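Local coordinates for protein titin (Homo sapiens, PDB 6H4L) that is a giant structural protein of the muscle sarcomere, represented here by an immunoglobulin-like domain of its M-band segment, at residues A[19-22]-A[23-26]. Residues are numbered along the deposited sequence; the frame is centred on the assembly and turned at random.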
ATOM      1  N   ARG A  19      12.506  -0.880  -8.238  1.00 34.18           N
ATOM      2  CA  ARG A  19      13.672  -0.098  -7.860  1.00 37.09           C
ATOM      3  C   ARG A  19      13.352   1.370  -8.052  1.00 44.47           C
ATOM      4  O   ARG A  19      12.480   1.728  -8.849  1.00 41.58           O
ATOM      5  CB  ARG A  19      14.871  -0.467  -8.734  1.00 41.07           C
ATOM      6  CG  ARG A  19      15.335  -1.903  -8.601  1.00 50.37           C
ATOM      7  N   VAL A  20      14.054   2.220  -7.318  1.00 39.08           N
ATOM      8  CA  VAL A  20      13.936   3.655  -7.500  1.00 40.96           C
ATOM      9  C   VAL A  20      15.287   4.272  -7.191  1.00 39.85           C
ATOM     10  O   VAL A  20      15.938   3.893  -6.216  1.00 39.74           O
ATOM     11  CB  VAL A  20      12.845   4.265  -6.594  1.00 42.46           C
ATOM     12  CG1 VAL A  20      13.221   4.129  -5.132  1.00 39.66           C
ATOM     13  CG2 VAL A  20      12.597   5.727  -6.959  1.00 36.86           C
ATOM     14  N   PRO A  21      15.744   5.187  -8.056  1.00 42.23           N
ATOM     15  CA  PRO A  21      16.998   5.891  -7.778  1.00 47.18           C
ATOM     16  C   PRO A  21      16.890   6.715  -6.499  1.00 47.05           C
ATOM     17  O   PRO A  21      15.850   7.320  -6.236  1.00 41.25           O
ATOM     18  CB  PRO A  21      17.154   6.818  -8.987  1.00 47.02           C
ATOM     19  CG  PRO A  21      16.381   6.156 -10.076  1.00 43.02           C
ATOM     20  CD  PRO A  21      15.209   5.503  -9.391  1.00 43.54           C
ATOM     21  N   CYS A  22      17.959   6.720  -5.711  1.00 50.84           N
ATOM     22  CA  CYS A  22      18.034   7.548  -4.515  1.00 54.59           C
ATOM     23  C   CYS A  22      17.565   8.968  -4.812  1.00 42.53           C
ATOM     24  O   CYS A  22      17.970   9.568  -5.808  1.00 48.49           O
ATOM     25  CB  CYS A  22      19.467   7.554  -3.975  1.00 64.06           C
ATOM     26  SG  CYS A  22      19.965   9.062  -3.096  1.00 72.75           S
ATOM     27  N   GLY A  23      16.690   9.488  -3.956  1.00 41.95           N
ATOM     28  CA  GLY A  23      16.217  10.853  -4.072  1.00 42.76           C
ATOM     29  C   GLY A  23      14.939  11.058  -4.862  1.00 44.71           C
ATOM     30  O   GLY A  23      14.308  12.111  -4.765  1.00 41.23           O
ATOM     31  N   GLN A  24      14.549  10.062  -5.648  1.00 37.84           N
ATOM     32  CA  GLN A  24      13.315  10.179  -6.408  1.00 36.08           C
ATOM     33  C   GLN A  24      12.128   9.799  -5.534  1.00 37.98           C
ATOM     34  O   GLN A  24      12.297   9.227  -4.456  1.00 34.86           O
ATOM     35  CB  GLN A  24      13.353   9.313  -7.669  1.00 43.48           C
ATOM     36  CG  GLN A  24      14.315   9.821  -8.736  1.00 51.50           C
ATOM     37  CD  GLN A  24      14.023   9.259 -10.116  1.00 57.26           C
ATOM     38  OE1 GLN A  24      12.973   8.652 -10.348  1.00 47.92           O
ATOM     39  NE2 GLN A  24      14.951   9.463 -11.044  1.00 59.30           N
ATOM     40  N   ASN A  25      10.931  10.135  -6.002  1.00 34.10           N
ATOM     41  CA  ASN A  25       9.700   9.714  -5.341  1.00 31.80           C
ATOM     42  C   ASN A  25       9.219   8.439  -5.984  1.00 35.27           C
ATOM     43  O   ASN A  25       9.528   8.158  -7.135  1.00 33.25           O
ATOM     44  CB  ASN A  25       8.614  10.775  -5.501  1.00 40.22           C
ATOM     45  CG  ASN A  25       9.108  12.168  -5.171  1.00 44.19           C
ATOM     46  OD1 ASN A  25       9.814  12.369  -4.185  1.00 46.89           O
ATOM     47  ND2 ASN A  25       8.740  13.139  -6.002  1.00 51.19           N
ATOM     48  N   THR A  26       8.448   7.658  -5.250  1.00 28.18           N
ATOM     49  CA  THR A  26       7.899   6.463  -5.859  1.00 27.11           C
ATOM     50  C   THR A  26       6.509   6.150  -5.329  1.00 25.13           C
ATOM     51  O   THR A  26       6.086   6.681  -4.306  1.00 26.37           O
ATOM     52  CB  THR A  26       8.843   5.264  -5.666  1.00 30.26           C
ATOM     53  OG1 THR A  26       8.536   4.251  -6.632  1.00 31.48           O
ATOM     54  CG2 THR A  26       8.740   4.712  -4.255  1.00 28.60           C
TER
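Pro21 and Gln24 are the ends of a type II beta turn, closed by a hydrogen bond of 3.1 Å from Gln24 N to Pro21 O (N-H...O angle 164°). The turn links strand 18-20 to strand 26-35, the passage between the two sheets of this immunoglobulin I-set domain, with Cys22 and Gly23 at its corner. Gly23, with a positive phi of 93°, fills the second corner position, a backbone shape that suits glycine. Gln24 folds back across the proline: with CG anti to its own carbonyl carbon (chi1 -70°) and the chain extended beyond, its terminal amide runs across the CB-CG-CD side of the ring, offset from its centre, NE2 3.7 Å from Pro21 CG and OE1 4.0 Å from Pro21 CD. This pairing stays on the exposed side of the turn. Beneath it Val20 is buried and points into the turn, its side chain running past that of Gln24 in the opposite sense, with CG2 anti to the backbone N and meeting Gln24 CB at 3.7 Å. Leu96 and Val98 of strand 88-98, together with Cys71, pack against the same valine, joining the turn to the hydrophobic interior. Backbone hydrogen bonds link Gly23 and Gln24 with Cys71 in the neighbouring loop, whose Asp70 and His72 bind a zinc ion close to Gly23. Asn25 OD1 is hydrogen-bonded to Asp70 N, and Thr26 OG1 to His18 NE2. Where strand 26-35 begins, the valine makes its last contact across the loop, CG2 of Val20 resting 4.0 Å from CB of Thr26.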